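Local coordinates for beta-agarase B (Zobellia galactanivorans, PDB 4ATF), which cleaves the beta-1,4 linkages of agarose at random positions, with retention of anomeric configuration, as a family 16 glycoside hydrolase, at residues Phe58-Trp63 / Trp129-Asp134; Thr69-Asp74 / Ile96-Ile101. The protein carries 1 engineered substitution. One frame throughout, in Å; residues are numbered along the deposited sequence.

In the fold
Both contacts lie in the beta-sandwich (jelly-roll) fold of family 16 glycoside hydrolases, their centres about 13 Å apart. Contact 2 is nested along the chain inside the loop that contact 1 closes: residues 58-63 come first, then 69-74, 96-101 and 129-134. Strand 96-103 pairs with strand 255-262, which in turn pairs with strand 125-132, so the two contacts reach the same sheet. They also touch directly: Tyr-59 packs on Trp-71 and Cys-100, and Phe-58 on Trp-71. Contact 1 lines the agarose-binding cleft, whereas contact 2 lies behind it, its Trp-71 backing the substrate-binding Tyr-59.

Contact 1 (Phe58-Trp63 / Trp129-Asp134); sequences FYHNAW and WLLSAD. With GAL (beta-D-galactopyranose), chain E; GAL (beta-D-galactopyranose), chain B; AAL (3,6-anhydro-alpha-L-galactopyranose), chain C; AAL (3,6-anhydro-alpha-L-galactopyranose), chain D.
Tyr-59 meets Trp-129 and Leu-131 where the loop 58-63 faces the end of strand 125-132. The tyrosine and tryptophan side chains cross at about a right angle, Trp-129 CH2 reaching the Tyr-59 ring edge at CE1 (4.0 Å). Leu-131 CD2 touches both loop side chains, 3.4 Å from Tyr-59 OH and 3.5 Å from His-60 NE2; a branched aliphatic side chain suits a place where one methyl meets two rings at once.

The sugars touch the same side chains directly. Tyr-59 OH donates to O2 of the chain E galactose (2.8 Å), an oxygen that also accepts from Asn-61 ND2 at 3.2 Å. The indole of Trp-63 lies flat against this galactose, with C5 over its centre. Trp-129 does the same for the chain B galactose: its CG sits between the backbone N and the carbonyl carbon (chi1 53°), and sugar C5 stands over the ring. An alanine at Trp-129 would probably leave that galactose without its stacking platform and open a gap beside the Tyr-59 edge.

Further out, Asn-61 OD1 accepts from Trp-63 N (2.8 Å) in an Asx turn that steadies the loop, while His-60 is held by Asp-256 through ND1 and Asp-135 through NE2. With both ring nitrogens facing carboxylates, His-60 would probably favour the charged form, anchoring the loop electrostatically beside a cleft that grips agarose by stacking and hydroxyl bonds.

Contact 2 (Thr69-Asp74 / Ile96-Ile101); sequences TEWKRD and INMGCI
Trp-71 turns its CG anti to the carbonyl carbon (chi1 -72°), and Cys-100 holds SG anti to the backbone N (chi1 -174°), which carries the sulfur over the six-membered ring of the indole, 4.1 Å from its centroid. Cys-100 CB, placed by the backbone, stands over the five-membered ring, 3.6 Å from that centroid in a CH-pi contact. A small, polarisable thiol suits this close fit on an aromatic face. Thr-69 CG2 covers part of the opposite face; Met-98 lays CG against both Trp-71 CD1 and Thr-69 CG2, with SD also on the threonine methyl.

Parallel pairing sets the register, Thr-69 beside Ile-96, Glu-70 beside Asn-97 and Trp-71 beside Met-98. Glu-70 N donates to Ile-96 O (2.9 Å), and Lys-72 N to Met-98 O at the same length; between them Met-98 N makes a weak bond to Glu-70 O.

On the other face of the sheet Glu-70 and Asn-97 lie side by side, pointing the same way. Asn-97 ND2 donates twice, to Glu-70 OE2 (2.8 Å) and, almost straight, to Glu-70 O (3.2 Å). Both acceptors lie close to the amide plane, so the two bonds fix its rotation, a role that suits a primary amide, whose two N-H bonds can serve two acceptors. Lys-72 lays CG and CE against ND2, its NZ making a long salt bridge to OE2, while Lys-90 pairs with OE1. A water joins Lys-72 O to Cys-100 N where the two strands separate.

Strand 69-71 thus adds a short parallel partner to strand 96-103, which also pairs antiparallel with strands 82-89 and 255-262. Trp-71 NE1 bonds to Thr-261 O of the latter, and Tyr-59 meets the indole ring from the substrate-binding loop.

Contact 1 (Phe58-Trp63 / Trp129-Asp134)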
ATOM      1  N   PHE A  58      -1.548   6.633  12.893  1.00 14.32           N
ATOM      2  CA  PHE A  58      -2.833   5.925  12.781  1.00 14.37           C
ATOM      3  C   PHE A  58      -3.333   6.020  11.360  1.00 14.63           C
ATOM      4  O   PHE A  58      -2.727   6.714  10.531  1.00 14.73           O
ATOM      5  CB  PHE A  58      -3.892   6.461  13.787  1.00 14.62           C
ATOM      6  CG  PHE A  58      -4.957   5.404  14.141  1.00 15.80           C
ATOM      7  CD1 PHE A  58      -4.627   4.324  14.944  1.00 17.12           C
ATOM      8  CD2 PHE A  58      -6.256   5.469  13.605  1.00 16.44           C
ATOM      9  CE1 PHE A  58      -5.558   3.290  15.279  1.00 18.59           C
ATOM     10  CE2 PHE A  58      -7.210   4.440  13.906  1.00 16.67           C
ATOM     11  CZ  PHE A  58      -6.844   3.339  14.744  1.00 17.68           C
ATOM     12  N   TYR A  59      -4.420   5.310  11.080  1.00 14.52           N
ATOM     13  CA  TYR A  59      -5.206   5.504   9.844  1.00 14.03           C
ATOM     14  C   TYR A  59      -5.812   6.920   9.801  1.00 15.17           C
ATOM     15  O   TYR A  59      -5.750   7.628  10.772  1.00 15.66           O
ATOM     16  CB  TYR A  59      -6.264   4.416   9.777  1.00 12.70           C
ATOM     17  CG  TYR A  59      -7.150   4.431   8.543  1.00 14.71           C
ATOM     18  CD1 TYR A  59      -6.633   4.063   7.256  1.00 14.57           C
ATOM     19  CD2 TYR A  59      -8.537   4.672   8.667  1.00 12.68           C
ATOM     20  CE1 TYR A  59      -7.512   4.006   6.095  1.00 14.16           C
ATOM     21  CE2 TYR A  59      -9.397   4.640   7.508  1.00 13.72           C
ATOM     22  CZ  TYR A  59      -8.871   4.308   6.255  1.00 12.98           C
ATOM     23  OH  TYR A  59      -9.727   4.281   5.151  1.00 16.03           O
ATOM     24  N   HIS A  60      -6.358   7.357   8.660  1.00 15.86           N
ATOM     25  CA  HIS A  60      -6.703   8.779   8.561  1.00 16.33           C
ATOM     26  C   HIS A  60      -8.067   9.128   9.173  1.00 17.93           C
ATOM     27  O   HIS A  60      -8.462  10.262   9.127  1.00 18.83           O
ATOM     28  CB  HIS A  60      -6.474   9.364   7.167  1.00 16.90           C
ATOM     29  CG  HIS A  60      -7.461   8.944   6.109  0.90 16.72           C
ATOM     30  ND1 HIS A  60      -7.414   9.456   4.818  0.90 17.32           N
ATOM     31  CD2 HIS A  60      -8.488   8.050   6.124  0.90 15.15           C
ATOM     32  CE1 HIS A  60      -8.391   8.913   4.101  0.90 17.15           C
ATOM     33  NE2 HIS A  60      -9.054   8.053   4.865  0.90 13.66           N
ATOM     34  N   ASN A  61      -8.766   8.146   9.753  1.00 16.62           N
ATOM     35  CA  ASN A  61      -9.923   8.437  10.591  1.00 18.53           C
ATOM     36  C   ASN A  61      -9.943   7.347  11.635  1.00 18.33           C
ATOM     37  O   ASN A  61      -9.012   6.554  11.681  1.00 17.59           O
ATOM     38  CB  ASN A  61     -11.247   8.470   9.778  1.00 18.68           C
ATOM     39  CG  ASN A  61     -11.518   7.168   9.021  1.00 17.18           C
ATOM     40  OD1 ASN A  61     -11.494   6.083   9.591  1.00 16.67           O
ATOM     41  ND2 ASN A  61     -11.811   7.279   7.707  1.00 17.70           N
ATOM     42  N   ALA A  62     -10.982   7.283  12.459  1.00 18.67           N
ATOM     43  CA  ALA A  62     -10.975   6.345  13.611  1.00 18.64           C
ATOM     44  C   ALA A  62     -11.193   4.904  13.252  1.00 18.59           C
ATOM     45  O   ALA A  62     -11.055   4.031  14.118  1.00 18.19           O
ATOM     46  CB  ALA A  62     -12.031   6.774  14.678  1.00 20.42           C
ATOM     47  N   TRP A  63     -11.484   4.591  11.990  1.00 17.83           N
ATOM     48  CA  TRP A  63     -11.710   3.156  11.677  1.00 17.64           C
ATOM     49  C   TRP A  63     -10.453   2.325  12.012  1.00 17.85           C
ATOM     50  O   TRP A  63      -9.332   2.755  11.637  1.00 16.91           O
ATOM     51  CB  TRP A  63     -12.015   3.003  10.195  1.00 16.52           C
ATOM     52  CG  TRP A  63     -12.382   1.609   9.718  1.00 16.98           C
ATOM     53  CD1 TRP A  63     -13.392   0.823  10.138  1.00 18.28           C
ATOM     54  CD2 TRP A  63     -11.740   0.923   8.646  1.00 16.19           C
ATOM     55  NE1 TRP A  63     -13.424  -0.346   9.397  1.00 17.57           N
ATOM     56  CE2 TRP A  63     -12.435  -0.292   8.450  1.00 16.79           C
ATOM     57  CE3 TRP A  63     -10.693   1.278   7.759  1.00 15.48           C
ATOM     58  CZ2 TRP A  63     -12.094  -1.204   7.432  1.00 16.54           C
ATOM     59  CZ3 TRP A  63     -10.308   0.324   6.725  1.00 16.32           C
ATOM     60  CH2 TRP A  63     -10.991  -0.880   6.590  1.00 16.40           C
ATOM     61  N   TRP A 129       0.291   2.613   0.177  1.00  9.23           N
ATOM     62  CA  TRP A 129      -0.813   3.017  -0.699  1.00  8.98           C
ATOM     63  C   TRP A 129      -1.178   4.491  -0.562  1.00  9.70           C
ATOM     64  O   TRP A 129      -0.673   5.180   0.392  1.00 10.74           O
ATOM     65  CB  TRP A 129      -2.015   2.059  -0.510  1.00  9.77           C
ATOM     66  CG  TRP A 129      -2.528   1.838   0.869  1.00 11.20           C
ATOM     67  CD1 TRP A 129      -1.835   1.363   1.981  1.00 11.23           C
ATOM     68  CD2 TRP A 129      -3.875   2.066   1.299  1.00 12.16           C
ATOM     69  NE1 TRP A 129      -2.701   1.273   3.056  1.00 12.54           N
ATOM     70  CE2 TRP A 129      -3.959   1.686   2.659  1.00 12.42           C
ATOM     71  CE3 TRP A 129      -5.051   2.517   0.626  1.00 12.08           C
ATOM     72  CZ2 TRP A 129      -5.157   1.781   3.395  1.00 12.25           C
ATOM     73  CZ3 TRP A 129      -6.263   2.584   1.352  1.00 12.74           C
ATOM     74  CH2 TRP A 129      -6.298   2.218   2.741  1.00 13.75           C
ATOM     75  N   LEU A 130      -2.020   5.003  -1.487  1.00  9.56           N
ATOM     76  CA  LEU A 130      -2.452   6.424  -1.502  1.00  8.69           C
ATOM     77  C   LEU A 130      -3.966   6.411  -1.422  1.00  9.92           C
ATOM     78  O   LEU A 130      -4.619   5.563  -2.103  1.00  8.84           O
ATOM     79  CB  LEU A 130      -2.077   7.123  -2.828  1.00  8.23           C
ATOM     80  CG  LEU A 130      -0.577   6.995  -3.169  1.00 10.14           C
ATOM     81  CD1 LEU A 130      -0.358   7.683  -4.556  1.00 10.71           C
ATOM     82  CD2 LEU A 130       0.337   7.608  -2.071  1.00 10.80           C
ATOM     83  N   LEU A 131      -4.561   7.313  -0.642  1.00 10.32           N
ATOM     84  CA  LEU A 131      -6.069   7.263  -0.473  1.00 10.86           C
ATOM     85  C   LEU A 131      -6.561   8.703  -0.371  1.00 11.66           C
ATOM     86  O   LEU A 131      -6.014   9.460   0.455  1.00 12.47           O
ATOM     87  CB  LEU A 131      -6.450   6.496   0.814  1.00 11.09           C
ATOM     88  CG  LEU A 131      -7.936   6.373   1.129  1.00  9.09           C
ATOM     89  CD1 LEU A 131      -8.549   5.517   0.012  1.00  9.71           C
ATOM     90  CD2 LEU A 131      -8.115   5.678   2.510  1.00 11.51           C
ATOM     91  N   SER A 132      -7.555   9.116  -1.190  1.00 10.56           N
ATOM     92  CA  SER A 132      -8.086  10.469  -1.069  1.00 11.73           C
ATOM     93  C   SER A 132      -8.772  10.700   0.304  1.00 13.02           C
ATOM     94  O   SER A 132      -9.210   9.746   0.954  1.00 12.55           O
ATOM     95  CB  SER A 132      -9.078  10.776  -2.245  1.00 11.86           C
ATOM     96  OG  SER A 132     -10.233   9.910  -2.129  1.00 12.91           O
ATOM     97  N   ALA A 133      -8.878  11.982   0.705  1.00 13.56           N
ATOM     98  CA  ALA A 133      -9.438  12.320   2.005  1.00 15.64           C
ATOM     99  C   ALA A 133     -10.887  11.749   2.164  1.00 16.23           C
ATOM    100  O   ALA A 133     -11.313  11.334   3.284  1.00 15.85           O
ATOM    101  CB  ALA A 133      -9.393  13.887   2.203  1.00 15.72           C
ATOM    102  N   ASP A 134     -11.627  11.720   1.035  1.00 15.72           N
ATOM    103  CA  ASP A 134     -13.036  11.302   1.104  1.00 15.81           C
ATOM    104  C   ASP A 134     -13.225   9.823   0.837  1.00 15.22           C
ATOM    105  O   ASP A 134     -14.382   9.384   0.729  1.00 15.43           O
ATOM    106  CB  ASP A 134     -13.919  12.184   0.197  1.00 16.55           C
ATOM    107  CG  ASP A 134     -13.662  11.914  -1.318  1.00 17.60           C
ATOM    108  OD1 ASP A 134     -12.844  11.003  -1.672  1.00 15.00           O
ATOM    109  OD2 ASP A 134     -14.289  12.632  -2.138  1.00 18.35           O
TER
HETATM  110  C1  GAL E   7     -12.984   2.605   5.145  1.00 22.04           C
HETATM  111  C2  GAL E   7     -13.467   4.005   5.561  1.00 20.46           C
HETATM  112  C3  GAL E   7     -14.250   3.935   6.890  1.00 22.62           C
HETATM  113  C4  GAL E   7     -15.353   2.855   6.820  1.00 21.53           C
HETATM  114  C5  GAL E   7     -14.773   1.514   6.323  1.00 23.53           C
HETATM  115  C6  GAL E   7     -15.945   0.554   6.309  1.00 25.16           C
HETATM  116  O2  GAL E   7     -12.396   4.972   5.631  1.00 19.53           O
HETATM  117  O3  GAL E   7     -14.892   5.179   7.063  1.00 20.26           O
HETATM  118  O4  GAL E   7     -16.262   3.231   5.799  1.00 24.44           O
HETATM  119  O5  GAL E   7     -14.113   1.695   5.030  1.00 22.21           O
HETATM  120  O6  GAL E   7     -15.279  -0.628   6.024  1.00 34.40           O
HETATM  121  C1  GAL B   5      -6.557  -1.798  -1.107  1.00 29.49           C
HETATM  122  C2  GAL B   5      -7.922  -1.697  -0.443  1.00 26.47           C
HETATM  123  C3  GAL B   5      -8.003  -0.814   0.807  1.00 25.59           C
HETATM  124  C4  GAL B   5      -6.927  -1.342   1.777  1.00 27.47           C
HETATM  125  C5  GAL B   5      -5.563  -1.427   1.031  1.00 29.35           C
HETATM  126  C6  GAL B   5      -4.387  -1.835   1.936  1.00 31.05           C
HETATM  127  O2  GAL B   5      -8.731  -1.101  -1.416  1.00 27.14           O
HETATM  128  O3  GAL B   5      -9.336  -1.017   1.306  1.00 22.77           O
HETATM  129  O4  GAL B   5      -7.312  -2.632   2.171  1.00 28.60           O
HETATM  130  O5  GAL B   5      -5.574  -2.208  -0.172  1.00 28.33           O
HETATM  131  O6  GAL B   5      -3.240  -1.772   1.084  1.00 40.34           O
HETATM  132  C1  AAL C   8     -14.935   5.661   8.377  1.00 23.79           C
HETATM  133  C2  AAL C   8     -15.252   7.198   8.313  1.00 26.03           C
HETATM  134  C3  AAL C   8     -15.627   7.673   9.723  1.00 26.79           C
HETATM  135  C4  AAL C   8     -16.775   6.887  10.260  1.00 28.16           C
HETATM  136  C5  AAL C   8     -16.156   5.531  10.506  1.00 27.21           C
HETATM  137  C6  AAL C   8     -14.981   6.043  11.356  1.00 25.93           C
HETATM  138  O2  AAL C   8     -16.351   7.485   7.441  1.00 22.92           O
HETATM  139  O3  AAL C   8     -14.588   7.268  10.646  1.00 26.12           O
HETATM  140  O4  AAL C   8     -17.484   7.388  11.353  1.00 29.36           O
HETATM  141  O5  AAL C   8     -15.853   4.877   9.249  1.00 27.53           O
HETATM  142  C1  AAL D   6     -10.167   0.164   1.315  1.00 18.30           C
HETATM  143  C2  AAL D   6     -11.614  -0.281   1.679  1.00 20.59           C
HETATM  144  C3  AAL D   6     -12.398   0.980   2.170  1.00 17.77           C
HETATM  145  C4  AAL D   6     -11.774   1.755   3.272  1.00 15.65           C
HETATM  146  C5  AAL D   6     -10.485   2.210   2.627  1.00 18.59           C
HETATM  147  C6  AAL D   6     -11.087   2.843   1.340  1.00 15.05           C
HETATM  148  O2  AAL D   6     -11.561  -1.259   2.715  1.00 23.87           O
HETATM  149  O3  AAL D   6     -12.292   2.034   1.141  1.00 18.85           O
HETATM  150  O4  AAL D   6     -12.457   2.832   3.845  1.00 21.45           O
HETATM  151  O5  AAL D   6      -9.575   1.128   2.287  1.00 16.65           O
HETATM  152  O   HOH W   1     -12.176   9.808   6.256  1.00 40.42           O

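Contact 2 (Thr69-Asp74 / Ile96-Ile101)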
ATOM      1  N   THR A  69      -8.190  -7.084  11.547  1.00 13.52           N
ATOM      2  CA  THR A  69      -7.249  -5.954  11.869  1.00 12.58           C
ATOM      3  C   THR A  69      -7.771  -5.050  13.010  1.00 14.70           C
ATOM      4  O   THR A  69      -8.964  -4.659  13.008  1.00 14.06           O
ATOM      5  CB  THR A  69      -6.979  -5.040  10.678  1.00 12.28           C
ATOM      6  OG1 THR A  69      -6.616  -5.832   9.531  1.00 12.54           O
ATOM      7  CG2 THR A  69      -5.854  -4.082  11.014  1.00 11.17           C
ATOM      8  N   GLU A  70      -6.906  -4.741  14.001  1.00 13.50           N
ATOM      9  CA  GLU A  70      -7.278  -3.639  14.923  1.00 14.43           C
ATOM     10  C   GLU A  70      -6.038  -2.758  15.040  1.00 14.00           C
ATOM     11  O   GLU A  70      -5.082  -3.117  15.766  1.00 14.34           O
ATOM     12  CB  GLU A  70      -7.752  -4.205  16.275  1.00 14.76           C
ATOM     13  CG  GLU A  70      -8.008  -3.020  17.271  1.00 17.23           C
ATOM     14  CD  GLU A  70      -8.522  -3.512  18.638  1.00 25.39           C
ATOM     15  OE1 GLU A  70      -9.751  -3.776  18.737  1.00 26.53           O
ATOM     16  OE2 GLU A  70      -7.704  -3.617  19.605  1.00 26.72           O
ATOM     17  N   TRP A  71      -5.977  -1.688  14.241  1.00 12.71           N
ATOM     18  CA  TRP A  71      -4.776  -0.878  14.232  1.00 12.98           C
ATOM     19  C   TRP A  71      -4.528  -0.237  15.592  1.00 13.73           C
ATOM     20  O   TRP A  71      -5.473   0.158  16.283  1.00 13.41           O
ATOM     21  CB  TRP A  71      -4.838   0.226  13.184  1.00 10.96           C
ATOM     22  CG  TRP A  71      -4.700  -0.346  11.751  1.00 12.05           C
ATOM     23  CD1 TRP A  71      -3.773  -1.277  11.286  1.00 13.72           C
ATOM     24  CD2 TRP A  71      -5.482   0.025  10.631  1.00 13.67           C
ATOM     25  NE1 TRP A  71      -3.948  -1.502   9.933  1.00 12.23           N
ATOM     26  CE2 TRP A  71      -5.015  -0.732   9.509  1.00 13.95           C
ATOM     27  CE3 TRP A  71      -6.556   0.924  10.449  1.00 12.62           C
ATOM     28  CZ2 TRP A  71      -5.588  -0.590   8.203  1.00 13.65           C
ATOM     29  CZ3 TRP A  71      -7.115   1.051   9.139  1.00 14.62           C
ATOM     30  CH2 TRP A  71      -6.635   0.288   8.061  1.00 12.12           C
ATOM     31  N   LYS A  72      -3.247  -0.040  15.922  1.00 15.31           N
ATOM     32  CA  LYS A  72      -2.803   0.601  17.196  1.00 14.78           C
ATOM     33  C   LYS A  72      -1.646   1.545  16.931  1.00 15.47           C
ATOM     34  O   LYS A  72      -0.726   1.234  16.126  1.00 14.98           O
ATOM     35  CB  LYS A  72      -2.357  -0.507  18.181  1.00 15.31           C
ATOM     36  CG  LYS A  72      -3.529  -1.326  18.766  1.00 17.42           C
ATOM     37  CD  LYS A  72      -4.398  -0.451  19.773  1.00 22.77           C
ATOM     38  CE  LYS A  72      -5.476  -1.321  20.366  0.70 26.96           C
ATOM     39  NZ  LYS A  72      -6.389  -0.603  21.305  0.70 30.43           N
ATOM     40  N   ARG A  73      -1.663   2.704  17.594  1.00 15.73           N
ATOM     41  CA  ARG A  73      -0.557   3.681  17.499  1.00 16.10           C
ATOM     42  C   ARG A  73       0.765   3.041  17.916  1.00 17.17           C
ATOM     43  O   ARG A  73       1.769   3.298  17.308  1.00 16.07           O
ATOM     44  CB  ARG A  73      -0.815   4.939  18.356  1.00 16.06           C
ATOM     45  CG  ARG A  73      -1.930   5.791  17.743  1.00 14.75           C
ATOM     46  CD  ARG A  73      -2.245   6.996  18.590  1.00 17.26           C
ATOM     47  NE  ARG A  73      -3.411   7.745  18.067  1.00 17.04           N
ATOM     48  CZ  ARG A  73      -3.396   8.546  17.018  1.00 19.87           C
ATOM     49  NH1 ARG A  73      -2.274   8.733  16.323  1.00 18.40           N
ATOM     50  NH2 ARG A  73      -4.532   9.175  16.657  1.00 22.34           N
ATOM     51  N   ASP A  74       0.735   2.191  18.939  1.00 17.63           N
ATOM     52  CA  ASP A  74       1.957   1.615  19.468  1.00 18.25           C
ATOM     53  C   ASP A  74       2.412   0.279  18.797  1.00 17.36           C
ATOM     54  O   ASP A  74       3.272  -0.441  19.346  1.00 16.31           O
ATOM     55  CB  ASP A  74       1.809   1.474  20.990  1.00 19.22           C
ATOM     56  CG  ASP A  74       0.816   0.370  21.401  1.00 22.67           C
ATOM     57  OD1 ASP A  74       0.163  -0.273  20.549  1.00 23.62           O
ATOM     58  OD2 ASP A  74       0.705   0.139  22.629  1.00 27.02           O
ATOM     59  N   ILE A  96      -6.127  -8.970  15.626  1.00 14.56           N
ATOM     60  CA  ILE A  96      -4.697  -8.807  15.635  1.00 14.52           C
ATOM     61  C   ILE A  96      -4.383  -7.308  15.618  1.00 14.87           C
ATOM     62  O   ILE A  96      -4.774  -6.595  14.691  1.00 15.01           O
ATOM     63  CB  ILE A  96      -4.048  -9.480  14.410  1.00 14.08           C
ATOM     64  CG1 ILE A  96      -4.497 -10.954  14.342  1.00 13.41           C
ATOM     65  CG2 ILE A  96      -2.494  -9.383  14.508  1.00 12.77           C
ATOM     66  CD1 ILE A  96      -4.212 -11.638  12.946  1.00 14.33           C
ATOM     67  N   ASN A  97      -3.718  -6.829  16.656  1.00 13.11           N
ATOM     68  CA  ASN A  97      -3.218  -5.449  16.682  1.00 13.55           C
ATOM     69  C   ASN A  97      -1.980  -5.260  15.786  1.00 13.53           C
ATOM     70  O   ASN A  97      -1.014  -6.064  15.844  1.00 15.57           O
ATOM     71  CB  ASN A  97      -2.838  -5.069  18.132  1.00 14.37           C
ATOM     72  CG  ASN A  97      -4.024  -5.054  19.096  1.00 16.10           C
ATOM     73  OD1 ASN A  97      -3.942  -5.599  20.212  1.00 17.71           O
ATOM     74  ND2 ASN A  97      -5.127  -4.381  18.707  1.00 16.37           N
ATOM     75  N   MET A  98      -1.938  -4.205  14.971  1.00 13.62           N
ATOM     76  CA  MET A  98      -0.798  -4.058  14.021  1.00 11.89           C
ATOM     77  C   MET A  98      -0.772  -2.559  13.699  1.00 12.22           C
ATOM     78  O   MET A  98      -1.661  -1.765  14.168  1.00 13.29           O
ATOM     79  CB  MET A  98      -0.954  -4.970  12.770  0.70  9.76           C
ATOM     80  CG  MET A  98      -2.135  -4.651  11.888  0.70  8.63           C
ATOM     81  SD  MET A  98      -2.510  -6.004  10.697  1.00 14.64           S
ATOM     82  CE  MET A  98      -3.002  -7.400  11.708  1.00 13.38           C
ATOM     83  N   GLY A  99       0.242  -2.148  12.969  1.00 12.05           N
ATOM     84  CA  GLY A  99       0.500  -0.724  12.734  1.00 11.97           C
ATOM     85  C   GLY A  99      -0.159  -0.119  11.492  1.00 12.21           C
ATOM     86  O   GLY A  99      -0.461  -0.833  10.515  1.00 10.99           O
ATOM     87  N   CYS A 100      -0.307   1.206  11.507  1.00 11.48           N
ATOM     88  CA  CYS A 100      -0.764   2.001  10.327  1.00 12.67           C
ATOM     89  C   CYS A 100      -0.285   3.436  10.558  1.00 12.25           C
ATOM     90  O   CYS A 100      -0.469   3.961  11.672  1.00 12.71           O
ATOM     91  CB  CYS A 100      -2.301   1.981  10.260  1.00 11.88           C
ATOM     92  SG  CYS A 100      -2.973   2.772   8.771  1.00 15.16           S
ATOM     93  N   ILE A 101       0.363   4.056   9.563  1.00 11.71           N
ATOM     94  CA  ILE A 101       0.738   5.454   9.672  1.00 11.57           C
ATOM     95  C   ILE A 101       0.209   6.176   8.412  1.00 11.82           C
ATOM     96  O   ILE A 101      -0.022   5.516   7.400  1.00 11.19           O
ATOM     97  CB  ILE A 101       2.285   5.678   9.827  1.00 11.09           C
ATOM     98  CG1 ILE A 101       3.063   5.491   8.502  1.00 10.72           C
ATOM     99  CG2 ILE A 101       2.869   4.823  11.059  1.00 10.89           C
ATOM    100  CD1 ILE A 101       4.631   5.871   8.633  1.00 11.70           C
TER
HETATM  101  O   HOH W   2       0.617   2.623  14.028  1.00 13.16           O